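Local coordinates for protein maleate cis-trans isomerase (Pseudomonas putida, PDB 4FQ5) that probably catalyses the cis-trans isomerisation of the double bond of maleate to yield fumarate, at residues Met99-Cys103 with Leu104-Met108; Pro134-Ser138 with Ala139-Ile143; Lys162-Thr165 with Glu166-Val169; Ala251-Ala255 with Leu256-Thr260. The protein carries 1 engineered substitution. All blocks are in the same frame, centred on the assembly; numbering follows the deposited sequence.

Interaction 1. Residues Met99-Cys103 with Leu104-Met108. With MAE (maleic acid), chain C.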
loop_
_atom_site.group_PDB
_atom_site.type_symbol
_atom_site.label_atom_id
_atom_site.label_comp_id
_atom_site.label_asym_id
_atom_site.label_seq_id
_atom_site.Cartn_x
_atom_site.Cartn_y
_atom_site.Cartn_z
ATOM N N MET A 99 -14.089 -14.731 -12.704
ATOM C CA MET A 99 -15.082 -15.083 -11.708
ATOM C C MET A 99 -14.675 -16.372 -11.013
ATOM O O MET A 99 -14.457 -17.397 -11.665
ATOM C CB MET A 99 -16.451 -15.241 -12.376
ATOM C CG MET A 99 -17.611 -15.222 -11.398
ATOM S SD MET A 99 -19.193 -15.398 -12.240
ATOM C CE MET A 99 -19.105 -14.026 -13.392
ATOM N N GLY A 100 -14.568 -16.310 -9.688
ATOM C CA GLY A 100 -14.197 -17.469 -8.889
ATOM C C GLY A 100 -15.336 -17.952 -8.016
ATOM O O GLY A 100 -15.911 -17.183 -7.251
ATOM N N TYR A 101 -15.668 -19.232 -8.150
ATOM C CA TYR A 101 -16.619 -19.900 -7.264
ATOM C C TYR A 101 -15.801 -20.372 -6.073
ATOM O O TYR A 101 -14.951 -21.257 -6.206
ATOM C CB TYR A 101 -17.264 -21.075 -8.004
ATOM C CG TYR A 101 -18.346 -21.848 -7.272
ATOM C CD1 TYR A 101 -19.659 -21.837 -7.734
ATOM C CD2 TYR A 101 -18.052 -22.631 -6.149
ATOM C CE1 TYR A 101 -20.660 -22.563 -7.093
ATOM C CE2 TYR A 101 -19.045 -23.352 -5.493
ATOM C CZ TYR A 101 -20.348 -23.321 -5.976
ATOM O OH TYR A 101 -21.345 -24.038 -5.347
ATOM N N ALA A 102 -16.061 -19.776 -4.912
ATOM C CA ALA A 102 -15.193 -19.932 -3.738
ATOM C C ALA A 102 -15.242 -21.284 -3.000
ATOM O O ALA A 102 -14.211 -21.761 -2.531
ATOM C CB ALA A 102 -15.427 -18.792 -2.760
ATOM N N CYS A 103 -16.388 -21.931 -2.894
ATOM C CA CYS A 103 -16.480 -23.091 -2.006
ATOM C C CYS A 103 -16.107 -24.443 -2.633
ATOM O O CYS A 103 -16.833 -25.033 -3.406
ATOM C CB CYS A 103 -17.862 -23.152 -1.377
ATOM S SG CYS A 103 -18.126 -24.422 -0.142
ATOM N N LEU A 104 -14.952 -24.917 -2.231
ATOM C CA LEU A 104 -14.358 -26.175 -2.692
ATOM C C LEU A 104 -15.263 -27.381 -2.448
ATOM O O LEU A 104 -15.500 -28.171 -3.353
ATOM C CB LEU A 104 -13.008 -26.377 -1.984
ATOM C CG LEU A 104 -12.051 -27.588 -1.969
ATOM C CD1 LEU A 104 -12.694 -28.957 -1.761
ATOM C CD2 LEU A 104 -11.089 -27.608 -3.143
ATOM N N VAL A 105 -15.756 -27.518 -1.220
ATOM C CA VAL A 105 -16.512 -28.705 -0.834
ATOM C C VAL A 105 -17.902 -28.774 -1.497
ATOM O O VAL A 105 -18.428 -29.859 -1.740
ATOM C CB VAL A 105 -16.570 -28.878 0.704
ATOM C CG1 VAL A 105 -17.557 -27.908 1.348
ATOM C CG2 VAL A 105 -16.890 -30.320 1.065
ATOM N N ALA A 106 -18.476 -27.612 -1.795
ATOM C CA ALA A 106 -19.779 -27.536 -2.450
ATOM C C ALA A 106 -19.702 -28.147 -3.845
ATOM O O ALA A 106 -20.606 -28.872 -4.270
ATOM C CB ALA A 106 -20.241 -26.093 -2.529
ATOM N N ILE A 107 -18.616 -27.857 -4.550
ATOM C CA ILE A 107 -18.377 -28.444 -5.859
ATOM C C ILE A 107 -18.118 -29.952 -5.749
ATOM O O ILE A 107 -18.788 -30.749 -6.407
ATOM C CB ILE A 107 -17.217 -27.737 -6.596
ATOM C CG1 ILE A 107 -17.606 -26.304 -7.007
ATOM C CG2 ILE A 107 -16.742 -28.560 -7.786
ATOM C CD1 ILE A 107 -18.883 -26.182 -7.820
ATOM N N MET A 108 -17.164 -30.335 -4.907
ATOM C CA MET A 108 -16.795 -31.743 -4.774
ATOM C C MET A 108 -17.947 -32.612 -4.238
ATOM O O MET A 108 -18.089 -33.761 -4.644
ATOM C CB MET A 108 -15.501 -31.910 -3.956
ATOM C CG MET A 108 -14.268 -31.290 -4.619
ATOM S SD MET A 108 -12.697 -31.779 -3.869
ATOM C CE MET A 108 -11.507 -30.963 -4.923
HETATM C C1 MAE C . -16.331 -22.254 2.859
HETATM O O1 MAE C . -16.775 -21.180 3.295
HETATM O O2 MAE C . -15.249 -22.745 3.212
HETATM C C2 MAE C . -17.158 -22.992 1.893
HETATM C C3 MAE C . -16.719 -23.968 1.119
HETATM C C4 MAE C . -15.324 -24.461 1.080
HETATM O O3 MAE C . -15.100 -25.597 1.486
HETATM O O4 MAE C . -14.409 -23.772 0.615
#
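Cys-103, the predicted nucleophile, and Ala-106 meet where strand 98-101 passes into helix 104-108. Cys-103 is the N-cap residue of that helix, a worked example of a helix start that lines a ligand pocket, with the Leu-104 and Val-105 amides directed at one carboxylate of the maleic acid. The SG atom of Cys-103 is covalently joined to C3 of the maleic acid group at 1.9 Å. With chi1 at -175° the sulfur lies opposite the backbone N and beside the carbonyl carbon, which brings it alongside the first turn: SG touches Ala-106 CB at 3.6 Å and Val-105 CG1 at 3.8 Å. Each oxygen of the carboxylate takes one long or bent bond: Leu-104 N reaches O4 at 3.1 Å and Val-105 N reaches O3 at 3.4 Å, both weak. The CG1 methyl of Val-105 also abuts O3.

The other contact of the turn is made by the Tyr-101 ring. CD1 of Ile-107 sits over one face of it in a CH-pi contact, 3.8 Å from the centroid and 19° off the normal, while CG1 of the same residue presses on CE2. Ala-106 CB lies at the ring edge, 3.7 Å from Tyr-101 OH, and the hydroxyl has a weak hydrogen bond to Asp-81. Tyr-160, Asn-38, Asn-190, Val-222 and Gln-223 complete the grip on the ligand. Taken together, two amide donors at a helix start probably steady the negative carboxylate while the SG-C3 bond fixes the ligand, consistent with a covalent cysteine adduct on the way from maleate to fumarate.

Interaction 2. Residues Pro134-Ser138 with Ala139-Ile143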
loop_
_atom_site.group_PDB
_atom_site.type_symbol
_atom_site.label_atom_id
_atom_site.label_comp_id
_atom_site.label_asym_id
_atom_site.label_seq_id
_atom_site.Cartn_x
_atom_site.Cartn_y
_atom_site.Cartn_z
ATOM N N PRO A 134 -13.921 -15.832 -18.013
ATOM C CA PRO A 134 -13.273 -17.045 -17.500
ATOM C C PRO A 134 -13.767 -17.366 -16.091
ATOM O O PRO A 134 -13.860 -16.476 -15.232
ATOM C CB PRO A 134 -11.774 -16.705 -17.509
ATOM C CG PRO A 134 -11.679 -15.246 -17.821
ATOM C CD PRO A 134 -12.949 -14.837 -18.499
ATOM N N ILE A 135 -14.112 -18.631 -15.885
ATOM C CA ILE A 135 -14.682 -19.110 -14.638
ATOM C C ILE A 135 -13.657 -20.007 -13.960
ATOM O O ILE A 135 -13.067 -20.877 -14.604
ATOM C CB ILE A 135 -15.982 -19.919 -14.882
ATOM C CG1 ILE A 135 -16.992 -19.113 -15.728
ATOM C CG2 ILE A 135 -16.585 -20.405 -13.567
ATOM C CD1 ILE A 135 -17.676 -17.959 -15.015
ATOM N N ILE A 136 -13.424 -19.764 -12.677
ATOM C CA ILE A 136 -12.556 -20.613 -11.866
ATOM C C ILE A 136 -13.404 -21.128 -10.710
ATOM O O ILE A 136 -14.202 -20.384 -10.145
ATOM C CB ILE A 136 -11.301 -19.847 -11.346
ATOM C CG1 ILE A 136 -10.245 -19.712 -12.451
ATOM C CG2 ILE A 136 -10.610 -20.604 -10.219
ATOM C CD1 ILE A 136 -10.437 -18.548 -13.393
ATOM N N THR A 137 -13.279 -22.413 -10.401
ATOM C CA THR A 137 -13.777 -22.924 -9.131
ATOM C C THR A 137 -12.569 -23.246 -8.257
ATOM O O THR A 137 -11.525 -23.645 -8.773
ATOM C CB THR A 137 -14.668 -24.180 -9.289
ATOM O OG1 THR A 137 -13.870 -25.292 -9.708
ATOM C CG2 THR A 137 -15.795 -23.934 -10.307
ATOM N N SER A 138 -12.718 -23.056 -6.949
ATOM C CA SER A 138 -11.706 -23.437 -5.956
ATOM C C SER A 138 -11.284 -24.890 -6.099
ATOM O O SER A 138 -10.097 -25.218 -5.994
ATOM C CB SER A 138 -12.269 -23.258 -4.553
ATOM O OG SER A 138 -12.447 -21.888 -4.282
ATOM N N ALA A 139 -12.273 -25.755 -6.312
ATOM C CA ALA A 139 -12.042 -27.188 -6.447
ATOM C C ALA A 139 -11.136 -27.477 -7.632
ATOM O O ALA A 139 -10.133 -28.177 -7.489
ATOM C CB ALA A 139 -13.360 -27.940 -6.575
ATOM N N GLY A 140 -11.482 -26.916 -8.788
ATOM C CA GLY A 140 -10.710 -27.100 -10.013
ATOM C C GLY A 140 -9.334 -26.465 -9.916
ATOM O O GLY A 140 -8.344 -27.036 -10.376
ATOM N N ALA A 141 -9.282 -25.280 -9.312
ATOM C CA ALA A 141 -8.034 -24.552 -9.119
ATOM C C ALA A 141 -7.056 -25.370 -8.289
ATOM O O ALA A 141 -5.876 -25.453 -8.630
ATOM C CB ALA A 141 -8.301 -23.207 -8.454
ATOM N N LEU A 142 -7.554 -25.979 -7.210
ATOM C CA LEU A 142 -6.725 -26.813 -6.348
ATOM C C LEU A 142 -6.112 -27.968 -7.131
ATOM O O LEU A 142 -4.899 -28.195 -7.056
ATOM C CB LEU A 142 -7.500 -27.333 -5.126
ATOM C CG LEU A 142 -6.620 -28.008 -4.059
ATOM C CD1 LEU A 142 -5.862 -26.965 -3.243
ATOM C CD2 LEU A 142 -7.431 -28.910 -3.135
ATOM N N ILE A 143 -6.945 -28.683 -7.889
ATOM C CA ILE A 143 -6.462 -29.781 -8.729
ATOM C C ILE A 143 -5.447 -29.286 -9.761
ATOM O O ILE A 143 -4.368 -29.869 -9.897
ATOM C CB ILE A 143 -7.615 -30.575 -9.390
ATOM C CG1 ILE A 143 -8.245 -31.531 -8.378
ATOM C CG2 ILE A 143 -7.122 -31.403 -10.568
ATOM C CD1 ILE A 143 -9.595 -31.085 -7.878
#
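Thr-137 and Gly-140 clasp each other at the corner where edge strand 135-137 of the four-stranded parallel sheet turns into helix 138-149, and Thr-137 is the N-cap of that helix. The tight part of the contact is polar. Thr-137 OG1 accepts from Gly-140 N at 3.0 Å, with an angle of 156° at the hydrogen; chi1 of 69° sets the oxygen between the backbone N and the carbonyl carbon, from where it can lean over the first turn. One residue further on, Ala-141 N donates to Thr-137 O at 2.8 Å, nearly along the C=O axis, so a single threonine engages two amides of the opening turn. Ser-138 O then receives Leu-142 N at 2.9 Å.

The looser part is apolar: across the corner, the CG2 branch of Ile-136 grazes Ala-141 CB at 3.9 Å, while helix 244-255 backs both residues. The solvent side is at the start of the segment, where Pro-134 and Ile-135 are partly exposed. Ser-138 turns its hydroxyl to the neighbouring strand end instead, where OG is hydrogen-bonded to the carbonyls of Tyr-101 and Ala-102 and to Thr-248. Packing is close at Ala-141 too, whose CB rests 3.3 Å from Thr-137 O.

Interaction 3. Residues Lys162-Thr165 with Glu166-Val169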
loop_
_atom_site.group_PDB
_atom_site.type_symbol
_atom_site.label_atom_id
_atom_site.label_comp_id
_atom_site.label_asym_id
_atom_site.label_seq_id
_atom_site.Cartn_x
_atom_site.Cartn_y
_atom_site.Cartn_z
ATOM N N LYS A 162 -16.230 -35.237 9.125
ATOM C CA LYS A 162 -15.486 -36.368 8.558
ATOM C C LYS A 162 -16.014 -36.893 7.207
ATOM O O LYS A 162 -15.212 -37.134 6.306
ATOM C CB LYS A 162 -15.374 -37.492 9.599
ATOM C CG LYS A 162 -14.541 -38.698 9.196
ATOM C CD LYS A 162 -14.481 -39.689 10.353
ATOM C CE LYS A 162 -13.767 -40.975 9.962
ATOM N NZ LYS A 162 -13.682 -41.898 11.130
ATOM N N PRO A 163 -17.350 -37.070 7.065
ATOM C CA PRO A 163 -17.915 -37.552 5.783
ATOM C C PRO A 163 -17.587 -36.643 4.595
ATOM O O PRO A 163 -17.231 -37.127 3.522
ATOM C CB PRO A 163 -19.430 -37.531 6.034
ATOM C CG PRO A 163 -19.567 -37.664 7.515
ATOM C CD PRO A 163 -18.396 -36.929 8.099
ATOM N N LEU A 164 -17.729 -35.338 4.801
ATOM C CA LEU A 164 -17.399 -34.330 3.789
ATOM C C LEU A 164 -15.921 -34.365 3.419
ATOM O O LEU A 164 -15.579 -34.300 2.238
ATOM C CB LEU A 164 -17.796 -32.937 4.293
ATOM C CG LEU A 164 -19.086 -32.298 3.769
ATOM C CD1 LEU A 164 -20.070 -33.290 3.164
ATOM C CD2 LEU A 164 -19.748 -31.444 4.842
ATOM N N THR A 165 -15.054 -34.480 4.430
ATOM C CA THR A 165 -13.609 -34.603 4.213
ATOM C C THR A 165 -13.290 -35.830 3.350
ATOM O O THR A 165 -12.437 -35.776 2.453
ATOM C CB THR A 165 -12.841 -34.671 5.553
ATOM O OG1 THR A 165 -13.109 -33.489 6.321
ATOM C CG2 THR A 165 -11.335 -34.790 5.325
ATOM N N GLU A 166 -13.997 -36.927 3.622
ATOM C CA GLU A 166 -13.850 -38.167 2.864
ATOM C C GLU A 166 -14.161 -37.952 1.393
ATOM O O GLU A 166 -13.419 -38.406 0.529
ATOM C CB GLU A 166 -14.796 -39.227 3.414
ATOM C CG GLU A 166 -14.127 -40.551 3.693
ATOM C CD GLU A 166 -13.569 -40.609 5.096
ATOM O OE1 GLU A 166 -14.363 -40.842 6.036
ATOM O OE2 GLU A 166 -12.340 -40.431 5.254
ATOM N N LEU A 167 -15.270 -37.263 1.120
ATOM C CA LEU A 167 -15.664 -36.923 -0.249
ATOM C C LEU A 167 -14.565 -36.153 -0.967
ATOM O O LEU A 167 -14.259 -36.442 -2.122
ATOM C CB LEU A 167 -16.958 -36.098 -0.256
ATOM C CG LEU A 167 -18.332 -36.764 -0.419
ATOM C CD1 LEU A 167 -18.540 -37.966 0.498
ATOM C CD2 LEU A 167 -19.430 -35.737 -0.193
ATOM N N VAL A 168 -13.983 -35.174 -0.275
ATOM C CA VAL A 168 -12.942 -34.317 -0.848
ATOM C C VAL A 168 -11.712 -35.139 -1.206
ATOM O O VAL A 168 -11.214 -35.066 -2.336
ATOM C CB VAL A 168 -12.583 -33.150 0.102
ATOM C CG1 VAL A 168 -11.334 -32.414 -0.371
ATOM C CG2 VAL A 168 -13.755 -32.183 0.207
ATOM N N VAL A 169 -11.242 -35.936 -0.251
ATOM C CA VAL A 169 -10.093 -36.819 -0.467
ATOM C C VAL A 169 -10.356 -37.785 -1.628
ATOM O O VAL A 169 -9.500 -37.959 -2.495
ATOM C CB VAL A 169 -9.710 -37.563 0.833
ATOM C CG1 VAL A 169 -8.763 -38.721 0.549
ATOM C CG2 VAL A 169 -9.079 -36.591 1.823
#
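Lys-162 and Glu-166 lie side by side one helical turn apart, pointing the same way yet differently shaped. The lysine is fully extended, whereas the glutamate has a first torsion, -130°, off the staggered positions and folds at chi2 (89°), which together bring its carboxylate back alongside the aliphatic stem. OE1 therefore touches Lys-162 CG at 3.8 Å, and NZ, carried onward by the extended chain, stays 5.2 Å from OE1; any attraction between the two charges is probably modest. The other oxygen, OE2, is hydrogen-bonded to Tyr-182 OH on strand 178-184, which helps hold the bent carboxylate.

These residues form the first turns of helix 162-174, the connection of a beta-alpha-beta unit between strands 153-158 and 178-184. Along it the regular i to i+4 bonds run from Glu-166 N to Lys-162 O through to Val-169 N and Thr-165 O, the last at 3.0 Å and almost straight (174°).

Thr-165 OG1, beside the backbone N, is hydrogen-bonded to Met-161 O, just before the helix, and to Thr-158 OG1 at the end of strand 153-158, while CG2 lies 3.8 Å from Glu-166 N. Leu-164 CD1 and Leu-167 CD2 approach to 4.2 Å. Leu-167 CD1 rests 3.4 Å from Pro-163 O, and Val-168 CG2, anti to its own carbonyl carbon, lies 3.5 Å from Leu-164 O; Val-168 also packs on Leu-104, Val-105 and Met-108 of helix 104-108.

Interaction 4. Residues Ala251-Ala255 with Leu256-Thr260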
loop_
_atom_site.group_PDB
_atom_site.type_symbol
_atom_site.label_atom_id
_atom_site.label_comp_id
_atom_site.label_asym_id
_atom_site.label_seq_id
_atom_site.Cartn_x
_atom_site.Cartn_y
_atom_site.Cartn_z
ATOM N N ALA A 251 -5.044 -19.579 -10.251
ATOM C CA ALA A 251 -5.864 -19.895 -11.426
ATOM C C ALA A 251 -6.488 -18.661 -12.085
ATOM O O ALA A 251 -6.538 -18.573 -13.308
ATOM C CB ALA A 251 -6.929 -20.932 -11.082
ATOM N N MET A 252 -6.939 -17.706 -11.276
ATOM C CA MET A 252 -7.459 -16.441 -11.797
ATOM C C MET A 252 -6.389 -15.677 -12.583
ATOM O O MET A 252 -6.636 -15.225 -13.706
ATOM C CB MET A 252 -7.991 -15.564 -10.664
ATOM C CG MET A 252 -9.350 -15.962 -10.121
ATOM S SD MET A 252 -9.748 -14.982 -8.659
ATOM C CE MET A 252 -11.496 -15.306 -8.536
ATOM N N LEU A 253 -5.206 -15.537 -11.985
ATOM C CA LEU A 253 -4.077 -14.881 -12.649
ATOM C C LEU A 253 -3.714 -15.572 -13.971
ATOM O O LEU A 253 -3.551 -14.906 -15.000
ATOM C CB LEU A 253 -2.864 -14.840 -11.718
ATOM C CG LEU A 253 -2.441 -13.594 -10.918
ATOM C CD1 LEU A 253 -3.423 -12.426 -10.905
ATOM C CD2 LEU A 253 -2.029 -14.006 -9.509
ATOM N N THR A 254 -3.610 -16.900 -13.947
ATOM C CA THR A 254 -3.257 -17.647 -15.158
ATOM C C THR A 254 -4.335 -17.501 -16.242
ATOM O O THR A 254 -4.017 -17.409 -17.432
ATOM C CB THR A 254 -2.990 -19.143 -14.884
ATOM O OG1 THR A 254 -4.163 -19.750 -14.338
ATOM C CG2 THR A 254 -1.841 -19.323 -13.913
ATOM N N ALA A 255 -5.602 -17.454 -15.825
ATOM C CA ALA A 255 -6.709 -17.317 -16.774
ATOM C C ALA A 255 -6.685 -15.948 -17.448
ATOM O O ALA A 255 -7.223 -15.782 -18.538
ATOM C CB ALA A 255 -8.045 -17.551 -16.078
ATOM N N LEU A 256 -6.054 -14.976 -16.790
ATOM C CA LEU A 256 -5.930 -13.627 -17.326
ATOM C C LEU A 256 -4.590 -13.396 -18.008
ATOM O O LEU A 256 -4.252 -12.257 -18.330
ATOM C CB LEU A 256 -6.121 -12.593 -16.219
ATOM C CG LEU A 256 -7.526 -12.521 -15.623
ATOM C CD1 LEU A 256 -7.496 -11.708 -14.344
ATOM C CD2 LEU A 256 -8.535 -11.964 -16.627
ATOM N N ASP A 257 -3.842 -14.476 -18.222
ATOM C CA ASP A 257 -2.523 -14.421 -18.861
ATOM C C ASP A 257 -1.541 -13.493 -18.121
ATOM O O ASP A 257 -0.735 -12.794 -18.742
ATOM C CB ASP A 257 -2.675 -14.011 -20.334
ATOM C CG ASP A 257 -1.501 -14.434 -21.187
ATOM O OD1 ASP A 257 -0.928 -15.521 -20.941
ATOM O OD2 ASP A 257 -1.155 -13.673 -22.120
ATOM N N LEU A 258 -1.618 -13.488 -16.792
ATOM C CA LEU A 258 -0.749 -12.641 -15.976
ATOM C C LEU A 258 0.256 -13.470 -15.180
ATOM O O LEU A 258 -0.071 -14.576 -14.744
ATOM C CB LEU A 258 -1.585 -11.782 -15.020
ATOM C CG LEU A 258 -2.591 -10.799 -15.619
ATOM C CD1 LEU A 258 -3.539 -10.308 -14.531
ATOM C CD2 LEU A 258 -1.884 -9.635 -16.305
ATOM N N PRO A 259 1.481 -12.936 -14.981
ATOM C CA PRO A 259 2.482 -13.558 -14.108
ATOM C C PRO A 259 1.904 -13.861 -12.723
ATOM O O PRO A 259 1.062 -13.116 -12.234
ATOM C CB PRO A 259 3.565 -12.484 -13.997
ATOM C CG PRO A 259 3.469 -11.742 -15.283
ATOM C CD PRO A 259 2.006 -11.720 -15.634
ATOM N N THR A 260 2.364 -14.943 -12.110
ATOM C CA THR A 260 1.760 -15.468 -10.888
ATOM C C THR A 260 2.681 -15.338 -9.676
ATOM O O THR A 260 2.636 -16.157 -8.758
ATOM C CB THR A 260 1.360 -16.945 -11.070
ATOM O OG1 THR A 260 2.518 -17.717 -11.421
ATOM C CG2 THR A 260 0.315 -17.085 -12.166
#
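Asp-257 N lies above the face of the Thr-254 carbonyl, 70° out of its plane, and donates to O of Thr-254 at 3.0 Å. The Leu-253 carbonyl receives Leu-258 N at 3.0 Å, tilted 33° from its plane, and a weak bond from Leu-256 N. At Ala-251 two donors, Ala-255 N and Thr-254 OG1, arrive from the same face of the carbonyl; the hydroxyl reaches O at 2.8 Å.

Together the bonds from Leu-258 N and Asp-257 N, with Asp-257 at positive phi, make a Schellman motif that ends helix 244-255. Its apolar side is closed when the chain comes back: the CG2 methyl of Thr-260 meets CG2 of Thr-254 at 3.6 Å and CB of Leu-253 at 3.9 Å, the two threonines crossing obliquely. Leu-253 CD1 and Leu-258 CD1 lie 4.2 Å apart.

Around this helix end, Leu-253 and Leu-258 pack against Arg-52 of helix 41-52, whose guanidinium also bonds Pro-259 O. Met-252 and Leu-256 lean on strand 27-35, and Ala-251 and Ala-255 on Ile-136 of strand 135-137.

How the interactions relate
In chain order the contacts run 1, 2, 3, 4. Interactions 1 and 2, with centres about 7 Å apart, end neighbouring strands of one parallel sheet, 98-101 and 135-137, and are joined by a probable hydrogen bond from Tyr-101 N to Ile-136 O. Interaction 3 lies about 15 Å from interaction 1, on the helix following strand 153-158 of the other sheet, and meets it through Leu-164 against Val-105. Interaction 4, centred about 12 Å from interaction 2, backs the first sheet, packing Met-252 CE on Gly-100 N; from interaction 3 it is about 29 Å away, across the chain's centre. Thus interaction 1 carries the ligand, interactions 2 and 3 pack around its strand and helix, and interaction 4 caps a more distant helix end.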